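Local coordinates for putative glyoxalase superfamily protein (Ralstonia eutropha, PDB 3IUZ) that probably acts as an iron(II)-dependent dioxygenase that oxidises and decarboxylates 2-oxoadipate to 2-hydroxyglutarate, as its family does, at residues A46-M51 and E195-L200; S153-E158 and Y216-R221; T19-S24 and Y67-A72; R283-F286 and E292-E295. All blocks are in the same frame, centred on the assembly; numbering follows the deposited sequence. Where two conformers were deposited one is given.

Contact 1. Residues A46-M51 and E195-L200; sequences AQALNM and ELIGLL
Ala48 and Leu49 of helix 42-60 meet Ile197 and Leu200 of helix 190-200 in a buried, wholly apolar helix-helix contact within the helical part of the chain. The short helical segments run in the same general direction, their axes 9.9 Å apart at closest approach and inclined at 42°. Ile197 points toward helix 42-60 and touches both Ala48 and Leu49. Its CD1 comes within 3.7 Å of Ala48 CB, where alanine's small methyl lets the longer branch approach, while its CG2 lies 4.1 Å from Leu49 CD1. The Leu49 and Ile197 side chains slide past each other in opposite directions. Leu49 has CG anti to its backbone N (chi1 170°), which places CD1 between Ile197 CG2 and Leu200 CB, 4.1 Å from the latter, while CD2 meets Leu200 CD1 at 4.0 Å. These two leucines cross at about a right angle. Other helices close in around the pair: Leu9 of helix 4-14 touches Ala48, and helix 101-110 supplies Leu110 against Leu49 and Ile106 against Leu200. Branched aliphatic residues suit this place because their methyls fill the space between helices without bringing in polar atoms. With no hydrogen bond between the two segments, their association rests on shape and the exclusion of water, and its methyl contacts favour no single direction as a hydrogen bond would.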
loop_
_atom_site.group_PDB
_atom_site.type_symbol
_atom_site.label_atom_id
_atom_site.label_comp_id
_atom_site.label_asym_id
_atom_site.label_seq_id
_atom_site.Cartn_x
_atom_site.Cartn_y
_atom_site.Cartn_z
ATOM N N ALA A 46 6.161 9.739 -8.139
ATOM C CA ALA A 46 6.091 8.498 -7.374
ATOM C C ALA A 46 6.035 8.774 -5.874
ATOM O O ALA A 46 5.246 8.149 -5.140
ATOM C CB ALA A 46 7.260 7.578 -7.709
ATOM N N GLN A 47 6.871 9.697 -5.421
ATOM C CA GLN A 47 6.912 10.109 -4.023
ATOM C C GLN A 47 5.577 10.768 -3.602
ATOM O O GLN A 47 5.008 10.380 -2.544
ATOM C CB GLN A 47 8.093 11.032 -3.774
ATOM C CG GLN A 47 8.174 11.640 -2.383
ATOM C CD GLN A 47 8.416 10.647 -1.327
ATOM O OE1 GLN A 47 8.933 9.556 -1.573
ATOM N NE2 GLN A 47 8.057 11.023 -0.092
ATOM N N ALA A 48 5.040 11.655 -4.453
ATOM C CA ALA A 48 3.740 12.310 -4.145
ATOM C C ALA A 48 2.625 11.305 -4.120
ATOM O O ALA A 48 1.819 11.337 -3.151
ATOM C CB ALA A 48 3.410 13.438 -5.048
ATOM N N LEU A 49 2.576 10.392 -5.096
ATOM C CA LEU A 49 1.541 9.327 -5.058
ATOM C C LEU A 49 1.600 8.576 -3.709
ATOM O O LEU A 49 0.557 8.350 -3.073
ATOM C CB LEU A 49 1.667 8.331 -6.194
ATOM C CG LEU A 49 0.823 7.065 -6.153
ATOM C CD1 LEU A 49 -0.681 7.426 -6.248
ATOM C CD2 LEU A 49 1.241 6.041 -7.224
ATOM N N ASN A 50 2.814 8.187 -3.308
ATOM C CA ASN A 50 3.003 7.435 -2.093
ATOM C C ASN A 50 2.473 8.170 -0.881
ATOM O O ASN A 50 1.900 7.552 -0.012
ATOM C CB ASN A 50 4.473 7.095 -1.849
ATOM C CG ASN A 50 4.962 5.989 -2.760
ATOM O OD1 ASN A 50 4.153 5.408 -3.480
ATOM N ND2 ASN A 50 6.309 5.751 -2.798
HETATM N N MSE A 51 2.707 9.476 -0.841
HETATM C CA MSE A 51 2.277 10.270 0.250
HETATM C C MSE A 51 0.731 10.372 0.290
HETATM O O MSE A 51 0.150 10.436 1.377
HETATM C CB MSE A 51 2.961 11.650 0.178
HETATM C CG MSE A 51 4.528 11.597 0.473
HETATM SE SE MSE A 51 5.335 13.262 0.175
HETATM C CE MSE A 51 5.025 14.129 1.883
ATOM N N GLU A 195 -2.867 15.099 -12.097
ATOM C CA GLU A 195 -4.005 14.367 -12.658
ATOM C C GLU A 195 -3.737 12.878 -12.603
ATOM O O GLU A 195 -4.599 12.103 -12.149
ATOM C CB GLU A 195 -4.288 14.802 -14.094
ATOM C CG GLU A 195 -5.431 14.042 -14.748
ATOM C CD GLU A 195 -5.648 14.447 -16.200
ATOM O OE1 GLU A 195 -4.931 15.352 -16.742
ATOM O OE2 GLU A 195 -6.553 13.856 -16.801
ATOM N N LEU A 196 -2.536 12.457 -13.007
ATOM C CA LEU A 196 -2.184 11.005 -12.937
ATOM C C LEU A 196 -2.325 10.435 -11.540
ATOM O O LEU A 196 -2.901 9.343 -11.332
ATOM C CB LEU A 196 -0.760 10.762 -13.463
ATOM C CG LEU A 196 -0.232 9.357 -13.373
ATOM C CD1 LEU A 196 -1.142 8.393 -14.125
ATOM C CD2 LEU A 196 1.273 9.281 -13.882
ATOM N N ILE A 197 -1.807 11.162 -10.552
ATOM C CA ILE A 197 -1.907 10.684 -9.165
ATOM C C ILE A 197 -3.383 10.463 -8.793
ATOM O O ILE A 197 -3.749 9.434 -8.220
ATOM C CB ILE A 197 -1.213 11.647 -8.185
ATOM C CG1 ILE A 197 0.284 11.604 -8.397
ATOM C CG2 ILE A 197 -1.622 11.359 -6.717
ATOM C CD1 ILE A 197 1.021 12.855 -7.769
ATOM N N GLY A 198 -4.222 11.420 -9.132
ATOM C CA GLY A 198 -5.661 11.320 -8.852
ATOM C C GLY A 198 -6.294 10.072 -9.463
ATOM O O GLY A 198 -7.217 9.503 -8.902
ATOM N N LEU A 199 -5.789 9.665 -10.625
ATOM C CA LEU A 199 -6.359 8.546 -11.362
ATOM C C LEU A 199 -5.792 7.266 -10.856
ATOM O O LEU A 199 -6.453 6.225 -10.963
ATOM C CB LEU A 199 -6.071 8.648 -12.854
ATOM C CG LEU A 199 -6.791 9.787 -13.594
ATOM C CD1 LEU A 199 -6.171 9.949 -15.020
ATOM C CD2 LEU A 199 -8.294 9.468 -13.625
ATOM N N LEU A 200 -4.596 7.317 -10.285
ATOM C CA LEU A 200 -3.990 6.092 -9.780
ATOM C C LEU A 200 -4.486 5.721 -8.393
ATOM O O LEU A 200 -4.542 4.527 -8.060
ATOM C CB LEU A 200 -2.462 6.180 -9.751
ATOM C CG LEU A 200 -1.784 6.277 -11.129
ATOM C CD1 LEU A 200 -0.248 6.354 -10.956
ATOM C CD2 LEU A 200 -2.170 5.062 -12.046
#

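Contact 2. Residues S153-E158 and Y216-R221; sequences SDAFRE and YETLLR
Helices 154-164 and 213-222 pack with the axes of their short segments 8.9 Å apart and 130° between their directions, an oblique, roughly antiparallel helix pair with the CA atoms of Phe156 and Leu219 nearest, 5.7 Å apart. The main side-chain contact is a CH-pi interaction: Leu219 CD2 sits over the centre of the Phe156 ring, 3.8 Å from its centroid and 12° off the ring normal. Having CG anti to the backbone N (chi1 -179°) carries the Phe156 ring across to Leu219, whose side chain it crosses at about a right angle. Leu219 O meets the same ring at its edge, in the plane, 3.5 Å from CE2. Threonine suits its place beside this: the Thr218 methyl enters the interface, CG2 3.8 Å from Phe156 CA, while its hydroxyl is satisfied by Ala214 O in its own helix. Phe152 stacks on Phe156, and Met226 of helix 224-232 also touches it. Ser153 is the N-cap of helix 154-164, and its side chain additionally bonds to Glu222. Such a cap suits serine, whose short side chain folds over to a first-turn amide lacking a helical acceptor: here Ser153 OG accepts from Phe156 N at 3.0 Å.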
loop_
_atom_site.group_PDB
_atom_site.type_symbol
_atom_site.label_atom_id
_atom_site.label_comp_id
_atom_site.label_asym_id
_atom_site.label_seq_id
_atom_site.Cartn_x
_atom_site.Cartn_y
_atom_site.Cartn_z
ATOM N N SER A 153 -9.770 -25.939 -0.959
ATOM C CA SER A 153 -10.915 -26.773 -1.288
ATOM C C SER A 153 -11.685 -26.331 -2.533
ATOM O O SER A 153 -11.560 -25.204 -3.006
ATOM C CB SER A 153 -11.860 -26.864 -0.078
ATOM O OG SER A 153 -12.649 -25.700 0.080
ATOM N N ASP A 154 -12.497 -27.246 -3.060
ATOM C CA ASP A 154 -13.355 -26.915 -4.161
ATOM C C ASP A 154 -14.231 -25.763 -3.776
ATOM O O ASP A 154 -14.410 -24.824 -4.548
ATOM C CB ASP A 154 -14.257 -28.085 -4.554
ATOM C CG ASP A 154 -13.529 -29.181 -5.304
ATOM O OD1 ASP A 154 -12.354 -29.023 -5.685
ATOM O OD2 ASP A 154 -14.161 -30.246 -5.486
ATOM N N ALA A 155 -14.804 -25.852 -2.589
ATOM C CA ALA A 155 -15.748 -24.837 -2.144
ATOM C C ALA A 155 -15.060 -23.460 -2.082
ATOM O O ALA A 155 -15.608 -22.424 -2.458
ATOM C CB ALA A 155 -16.369 -25.233 -0.765
ATOM N N PHE A 156 -13.861 -23.483 -1.565
ATOM C CA PHE A 156 -13.056 -22.264 -1.431
ATOM C C PHE A 156 -12.746 -21.649 -2.799
ATOM O O PHE A 156 -12.964 -20.462 -3.015
ATOM C CB PHE A 156 -11.778 -22.628 -0.720
ATOM C CG PHE A 156 -10.849 -21.483 -0.479
ATOM C CD1 PHE A 156 -9.982 -21.074 -1.472
ATOM C CD2 PHE A 156 -10.769 -20.876 0.778
ATOM C CE1 PHE A 156 -9.089 -20.035 -1.261
ATOM C CE2 PHE A 156 -9.848 -19.854 1.002
ATOM C CZ PHE A 156 -9.008 -19.439 -0.021
ATOM N N ARG A 157 -12.276 -22.467 -3.730
ATOM C CA ARG A 157 -11.938 -21.939 -5.056
ATOM C C ARG A 157 -13.145 -21.370 -5.805
ATOM O O ARG A 157 -13.024 -20.358 -6.481
ATOM C CB ARG A 157 -11.151 -22.981 -5.868
ATOM C CG ARG A 157 -9.758 -23.204 -5.232
ATOM C CD ARG A 157 -8.868 -24.356 -5.727
ATOM N NE ARG A 157 -9.551 -25.116 -6.705
ATOM C CZ ARG A 157 -10.150 -26.271 -6.501
ATOM N NH1 ARG A 157 -10.106 -26.916 -5.339
ATOM N NH2 ARG A 157 -10.761 -26.797 -7.511
ATOM N N GLU A 158 -14.319 -21.986 -5.644
ATOM C CA GLU A 158 -15.569 -21.421 -6.168
ATOM C C GLU A 158 -15.923 -20.102 -5.501
ATOM O O GLU A 158 -16.420 -19.182 -6.144
ATOM C CB GLU A 158 -16.721 -22.393 -5.925
ATOM C CG GLU A 158 -16.621 -23.660 -6.742
ATOM C CD GLU A 158 -17.483 -24.785 -6.168
ATOM O OE1 GLU A 158 -18.381 -24.497 -5.310
ATOM O OE2 GLU A 158 -17.241 -25.949 -6.584
ATOM N N TYR A 216 -17.466 -15.154 2.082
ATOM C CA TYR A 216 -16.477 -14.600 3.015
ATOM C C TYR A 216 -16.131 -15.636 4.064
ATOM O O TYR A 216 -14.938 -15.923 4.332
ATOM C CB TYR A 216 -16.969 -13.293 3.682
ATOM C CG TYR A 216 -16.097 -12.871 4.849
ATOM C CD1 TYR A 216 -14.853 -12.279 4.625
ATOM C CD2 TYR A 216 -16.493 -13.094 6.180
ATOM C CE1 TYR A 216 -14.035 -11.901 5.681
ATOM C CE2 TYR A 216 -15.651 -12.716 7.275
ATOM C CZ TYR A 216 -14.449 -12.120 7.042
ATOM O OH TYR A 216 -13.592 -11.765 8.091
ATOM N N GLU A 217 -17.169 -16.270 4.597
ATOM C CA GLU A 217 -16.993 -17.269 5.649
ATOM C C GLU A 217 -16.323 -18.529 5.118
ATOM O O GLU A 217 -15.431 -19.065 5.756
ATOM C CB GLU A 217 -18.331 -17.551 6.354
ATOM C CG GLU A 217 -18.816 -16.305 7.110
ATOM C CD GLU A 217 -20.276 -16.329 7.543
ATOM O OE1 GLU A 217 -21.066 -17.174 7.067
ATOM O OE2 GLU A 217 -20.621 -15.466 8.376
ATOM N N THR A 218 -16.710 -18.983 3.930
ATOM C CA THR A 218 -16.009 -20.121 3.295
ATOM C C THR A 218 -14.518 -19.855 3.168
ATOM O O THR A 218 -13.678 -20.728 3.497
ATOM C CB THR A 218 -16.578 -20.433 1.917
ATOM O OG1 THR A 218 -17.930 -20.893 2.068
ATOM C CG2 THR A 218 -15.730 -21.492 1.184
ATOM N N LEU A 219 -14.172 -18.648 2.721
ATOM C CA LEU A 219 -12.756 -18.288 2.603
ATOM C C LEU A 219 -12.104 -18.275 3.972
ATOM O O LEU A 219 -10.981 -18.786 4.168
ATOM C CB LEU A 219 -12.585 -16.934 1.894
ATOM C CG LEU A 219 -13.164 -16.793 0.442
ATOM C CD1 LEU A 219 -13.103 -15.336 -0.033
ATOM C CD2 LEU A 219 -12.496 -17.714 -0.550
ATOM N N LEU A 220 -12.803 -17.692 4.929
ATOM C CA LEU A 220 -12.194 -17.505 6.235
ATOM C C LEU A 220 -11.853 -18.820 6.929
ATOM O O LEU A 220 -10.883 -18.876 7.681
ATOM C CB LEU A 220 -13.083 -16.647 7.110
ATOM C CG LEU A 220 -12.569 -16.189 8.465
ATOM C CD1 LEU A 220 -11.185 -15.512 8.402
ATOM C CD2 LEU A 220 -13.646 -15.291 9.120
ATOM N N ARG A 221 -12.608 -19.868 6.656
ATOM C CA ARG A 221 -12.308 -21.164 7.237
ATOM C C ARG A 221 -10.956 -21.744 6.791
ATOM O O ARG A 221 -10.371 -22.557 7.501
ATOM C CB ARG A 221 -13.414 -22.144 6.928
ATOM C CG ARG A 221 -14.767 -21.619 7.383
ATOM C CD ARG A 221 -15.775 -22.660 7.809
ATOM N NE ARG A 221 -17.021 -21.936 8.074
ATOM C CZ ARG A 221 -17.963 -21.689 7.156
ATOM N NH1 ARG A 221 -17.848 -22.137 5.903
ATOM N NH2 ARG A 221 -19.039 -20.984 7.503
#

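Contact 3. Residues T19-S24 and Y67-A72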
loop_
_atom_site.group_PDB
_atom_site.type_symbol
_atom_site.label_atom_id
_atom_site.label_comp_id
_atom_site.label_asym_id
_atom_site.label_seq_id
_atom_site.Cartn_x
_atom_site.Cartn_y
_atom_site.Cartn_z
ATOM N N THR A 19 -2.493 18.767 2.995
ATOM C CA THR A 19 -1.131 18.785 2.444
ATOM C C THR A 19 -0.143 19.379 3.405
ATOM O O THR A 19 0.947 18.844 3.590
ATOM C CB THR A 19 -1.117 19.541 1.104
ATOM O OG1 THR A 19 -1.868 18.745 0.175
ATOM C CG2 THR A 19 0.313 19.828 0.589
ATOM N N ARG A 20 -0.522 20.504 4.004
ATOM C CA ARG A 20 0.286 21.117 5.041
ATOM C C ARG A 20 0.611 20.128 6.144
ATOM O O ARG A 20 1.745 20.030 6.516
ATOM C CB ARG A 20 -0.389 22.395 5.605
ATOM C CG ARG A 20 0.004 23.645 4.825
ATOM C CD ARG A 20 -0.404 24.984 5.519
ATOM N NE ARG A 20 -1.832 25.298 5.336
ATOM C CZ ARG A 20 -2.813 25.056 6.222
ATOM N NH1 ARG A 20 -2.573 24.491 7.410
ATOM N NH2 ARG A 20 -4.065 25.383 5.914
ATOM N N HIS A 21 -0.374 19.396 6.642
ATOM C CA HIS A 21 -0.128 18.424 7.720
ATOM C C HIS A 21 0.810 17.316 7.222
ATOM O O HIS A 21 1.783 16.948 7.886
ATOM C CB HIS A 21 -1.452 17.796 8.169
ATOM C CG HIS A 21 -1.305 16.608 9.080
ATOM N ND1 HIS A 21 -0.862 16.710 10.388
ATOM C CD2 HIS A 21 -1.611 15.299 8.895
ATOM C CE1 HIS A 21 -0.848 15.511 10.945
ATOM N NE2 HIS A 21 -1.323 14.641 10.071
ATOM N N LEU A 22 0.516 16.805 6.033
ATOM C CA LEU A 22 1.292 15.719 5.484
ATOM C C LEU A 22 2.778 16.130 5.274
ATOM O O LEU A 22 3.693 15.342 5.566
ATOM C CB LEU A 22 0.636 15.219 4.187
ATOM C CG LEU A 22 0.959 13.766 3.845
ATOM C CD1 LEU A 22 0.583 12.817 4.987
ATOM C CD2 LEU A 22 0.274 13.388 2.539
ATOM N N LEU A 23 3.011 17.360 4.808
ATOM C CA LEU A 23 4.377 17.797 4.522
ATOM C C LEU A 23 5.118 18.043 5.832
ATOM O O LEU A 23 6.325 17.888 5.906
ATOM C CB LEU A 23 4.428 19.040 3.617
ATOM C CG LEU A 23 4.034 18.885 2.135
ATOM C CD1 LEU A 23 3.877 20.240 1.469
ATOM C CD2 LEU A 23 5.033 18.043 1.347
ATOM N N SER A 24 4.418 18.421 6.896
ATOM C CA SER A 24 5.136 18.577 8.141
ATOM C C SER A 24 5.404 17.217 8.795
ATOM O O SER A 24 6.318 17.102 9.573
ATOM C CB SER A 24 4.392 19.494 9.092
ATOM O OG SER A 24 3.329 18.779 9.659
ATOM N N TYR A 67 -0.608 7.751 16.543
ATOM C CA TYR A 67 0.835 7.782 16.527
ATOM C C TYR A 67 1.350 9.007 15.750
ATOM O O TYR A 67 2.164 9.778 16.266
ATOM C CB TYR A 67 1.452 6.492 15.936
ATOM C CG TYR A 67 2.964 6.639 15.817
ATOM C CD1 TYR A 67 3.764 6.530 16.940
ATOM C CD2 TYR A 67 3.584 6.961 14.588
ATOM C CE1 TYR A 67 5.139 6.736 16.866
ATOM C CE2 TYR A 67 4.951 7.154 14.509
ATOM C CZ TYR A 67 5.714 7.028 15.639
ATOM O OH TYR A 67 7.042 7.229 15.599
ATOM N N THR A 68 0.883 9.189 14.526
ATOM C CA THR A 68 1.427 10.249 13.704
ATOM C C THR A 68 0.997 11.623 14.217
ATOM O O THR A 68 1.763 12.583 14.101
ATOM C CB THR A 68 1.038 10.102 12.213
ATOM O OG1 THR A 68 -0.376 10.074 12.097
ATOM C CG2 THR A 68 1.676 8.834 11.558
ATOM N N ASP A 69 -0.216 11.737 14.813
ATOM C CA ASP A 69 -0.590 13.003 15.493
ATOM C C ASP A 69 0.438 13.398 16.588
ATOM O O ASP A 69 0.806 14.581 16.734
ATOM C CB ASP A 69 -1.981 12.905 16.113
ATOM C CG ASP A 69 -3.112 13.026 15.092
ATOM O OD1 ASP A 69 -2.863 13.339 13.903
ATOM O OD2 ASP A 69 -4.282 12.775 15.486
ATOM N N ASP A 70 0.903 12.421 17.371
ATOM C CA ASP A 70 1.933 12.691 18.358
ATOM C C ASP A 70 3.247 13.111 17.677
ATOM O O ASP A 70 3.957 13.986 18.144
ATOM C CB ASP A 70 2.238 11.472 19.218
ATOM C CG ASP A 70 1.160 11.154 20.229
ATOM O OD1 ASP A 70 0.144 11.892 20.380
ATOM O OD2 ASP A 70 1.366 10.114 20.891
ATOM N N VAL A 71 3.586 12.465 16.584
ATOM C CA VAL A 71 4.830 12.834 15.863
ATOM C C VAL A 71 4.770 14.306 15.440
ATOM O O VAL A 71 5.681 15.067 15.721
ATOM C CB VAL A 71 5.085 11.865 14.670
ATOM C CG1 VAL A 71 6.224 12.368 13.739
ATOM C CG2 VAL A 71 5.398 10.443 15.224
ATOM N N ALA A 72 3.685 14.697 14.777
ATOM C CA ALA A 72 3.515 16.069 14.363
ATOM C C ALA A 72 3.555 17.003 15.563
ATOM O O ALA A 72 4.260 18.010 15.538
ATOM C CB ALA A 72 2.197 16.255 13.556
HETATM O O HOH W 1 -1.776 12.423 11.693
#
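His21 of helix 16-25 faces Asp69 and Ala72 of helix 62-73 in a water-bridged helix-helix contact at the protein surface. The imidazole and the Asp69 carboxylate cross at about a right angle, their planes 70° apart, and they do not bond directly: His21 NE2 and Asp69 OD1 are 4.3 Å apart. One water molecule spans the gap. It lies in the ring plane at the histidine edge, 2.8 Å from His21 NE2, and donates to Asp69 OD1. A negative carboxylate this near would tend to favour a protonated imidazole, although the charge is not seen. CG of His21 is anti to the backbone N (chi1 169°), which projects the ring from its helix toward Asp69 and the water. Ala72, one turn beyond Thr68, offers only a methyl, and its CB approaches His21 CE1 obliquely at 4.1 Å; so small a residue allows the ring to come up to the helix. Behind helix 16-25, Leu22 packs on helices 4-14 and 42-60, while Ser24 OG donates to His21 O within its own helix. Thr68 suits its place by serving two needs: its hydroxyl bonds to the carbonyls of Gly64 and Arg65, which would have to share its one proton, and Thr68 OG1 lies 2.8 Å from the bridging water.

Contact 4. Residues R283-F286 and E292-E295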
loop_
_atom_site.group_PDB
_atom_site.type_symbol
_atom_site.label_atom_id
_atom_site.label_comp_id
_atom_site.label_asym_id
_atom_site.label_seq_id
_atom_site.Cartn_x
_atom_site.Cartn_y
_atom_site.Cartn_z
ATOM N N ARG A 283 -15.822 -1.632 9.522
ATOM C CA ARG A 283 -17.177 -2.087 9.283
ATOM C C ARG A 283 -17.327 -2.262 7.762
ATOM O O ARG A 283 -16.986 -1.367 6.981
ATOM C CB ARG A 283 -18.130 -1.040 9.841
ATOM C CG ARG A 283 -19.546 -1.415 9.905
ATOM C CD ARG A 283 -19.908 -2.084 11.184
ATOM N NE ARG A 283 -21.340 -2.359 11.239
ATOM C CZ ARG A 283 -21.901 -3.369 11.904
ATOM N NH1 ARG A 283 -21.166 -4.251 12.592
ATOM N NH2 ARG A 283 -23.222 -3.508 11.869
ATOM N N ARG A 284 -17.816 -3.419 7.357
ATOM C CA ARG A 284 -17.931 -3.775 5.960
ATOM C C ARG A 284 -19.274 -4.398 5.672
ATOM O O ARG A 284 -19.908 -5.029 6.547
ATOM C CB ARG A 284 -16.823 -4.766 5.563
ATOM C CG ARG A 284 -15.410 -4.209 5.641
ATOM C CD ARG A 284 -15.135 -3.129 4.554
ATOM N NE ARG A 284 -13.781 -2.590 4.678
ATOM C CZ ARG A 284 -13.474 -1.366 5.074
ATOM N NH1 ARG A 284 -14.424 -0.510 5.380
ATOM N NH2 ARG A 284 -12.215 -0.977 5.170
ATOM N N GLN A 285 -19.693 -4.240 4.417
ATOM C CA GLN A 285 -20.938 -4.806 3.953
ATOM C C GLN A 285 -20.746 -6.158 3.281
ATOM O O GLN A 285 -19.740 -6.435 2.656
ATOM C CB GLN A 285 -21.611 -3.848 2.979
ATOM C CG GLN A 285 -22.046 -2.556 3.634
ATOM C CD GLN A 285 -22.595 -1.563 2.652
ATOM O OE1 GLN A 285 -22.074 -1.391 1.548
ATOM N NE2 GLN A 285 -23.644 -0.887 3.054
ATOM N N PHE A 286 -21.751 -6.988 3.412
ATOM C CA PHE A 286 -21.827 -8.286 2.801
ATOM C C PHE A 286 -23.251 -8.585 2.322
ATOM O O PHE A 286 -24.210 -8.004 2.800
ATOM C CB PHE A 286 -21.473 -9.378 3.792
ATOM C CG PHE A 286 -20.116 -9.261 4.355
ATOM C CD1 PHE A 286 -19.872 -8.430 5.437
ATOM C CD2 PHE A 286 -19.055 -10.005 3.827
ATOM C CE1 PHE A 286 -18.588 -8.347 5.992
ATOM C CE2 PHE A 286 -17.799 -9.916 4.368
ATOM C CZ PHE A 286 -17.562 -9.078 5.469
ATOM N N GLU A 292 -30.120 -9.650 1.016
ATOM C CA GLU A 292 -30.005 -8.410 1.823
ATOM C C GLU A 292 -28.550 -7.980 2.130
ATOM O O GLU A 292 -27.642 -8.801 2.106
ATOM C CB GLU A 292 -30.821 -8.530 3.131
ATOM C CG GLU A 292 -30.196 -9.345 4.297
ATOM C CD GLU A 292 -30.170 -10.841 4.056
ATOM O OE1 GLU A 292 -30.400 -11.294 2.912
ATOM O OE2 GLU A 292 -29.881 -11.580 5.016
ATOM N N THR A 293 -28.344 -6.691 2.385
ATOM C CA THR A 293 -27.044 -6.174 2.787
ATOM C C THR A 293 -26.954 -6.269 4.282
ATOM O O THR A 293 -27.850 -5.767 4.980
ATOM C CB THR A 293 -26.825 -4.716 2.402
ATOM O OG1 THR A 293 -26.930 -4.598 0.991
ATOM C CG2 THR A 293 -25.409 -4.244 2.798
ATOM N N VAL A 294 -25.921 -6.946 4.767
ATOM C CA VAL A 294 -25.655 -7.049 6.203
ATOM C C VAL A 294 -24.255 -6.488 6.463
ATOM O O VAL A 294 -23.488 -6.279 5.551
ATOM C CB VAL A 294 -25.752 -8.495 6.707
ATOM C CG1 VAL A 294 -27.134 -9.113 6.347
ATOM C CG2 VAL A 294 -24.628 -9.312 6.148
ATOM N N GLU A 295 -23.925 -6.216 7.705
ATOM C CA GLU A 295 -22.637 -5.616 8.008
ATOM C C GLU A 295 -21.928 -6.448 9.034
ATOM O O GLU A 295 -22.558 -7.045 9.877
ATOM C CB GLU A 295 -22.823 -4.194 8.540
ATOM C CG GLU A 295 -23.413 -3.231 7.506
ATOM C CD GLU A 295 -23.240 -1.782 7.891
ATOM O OE1 GLU A 295 -23.069 -1.488 9.098
ATOM O OE2 GLU A 295 -23.238 -0.929 6.981
#
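Phe286 O takes the backbone N-H of Val294 at 2.8 Å, nearly straight at 171°, and also receives a CA-H...O contact from Thr293 CA at 3.4 Å. Phe286 N returns the bond to Val294 O, likewise at 2.8 Å, so two strands are tied together by a reciprocal pair. Side chains add to this on both faces. On one, Arg283 NE forms a salt bridge with Glu295 OE1 at 2.9 Å. That bond is bent, with an N-H...O angle of 146°; the nitrogen comes to the anti side of the oxygen and out of the carboxylate plane, and the guanidinium and carboxylate planes stand 77° apart. A bend at chi2 turns the Arg283 chain so that one face of its guanidinium lies against Glu295 CB, which is 3.4 Å from Arg283 NH2. Long, flexible arginine suits this exposed edge, since it combines a charge pair with contact to an aliphatic stem; its NH1 pairs with Asp297 further along the partner strand. Gln285 lies alongside Glu295, both pointing the same way, with Gln285 NE2 3.8 Å from Thr293 CG2. On the other face, Phe286 CB meets Val294 CG2 at 3.9 Å. The Phe286 ring is buried against Pro211, Val298 and Tyr216, a natural place for a large aromatic group. The hydrogen-bonded pair Phe286 and Val294 thus adjoins the non-hydrogen-bonded pair Gln285 and Glu295, the alternation characteristic of an antiparallel beta hairpin, here made by strands 281-287 and 293-306 of the mixed sheet.

The contacts fall into two groups at different ends of the fold. Contacts 1 and 3 have centres 19 Å apart and touch where Met51 of helix 42-60 packs on Leu22 and Leu23 of helix 16-25; their segments alternate along the chain, interlocking the N-terminal helices with helix 190-200. Contacts 2 and 4 have centres 18 Å apart and meet through the rings of Tyr216 and Phe286, joining helix 213-222 to the hairpin of the mixed sheet. Contacts 1 and 2 are 35 Å apart between centres, on opposite sides of the chain's centre, yet their segments also alternate, so the chain shuttles between both ends. Contact 3 closes before contact 2 opens, and contact 4 comes last.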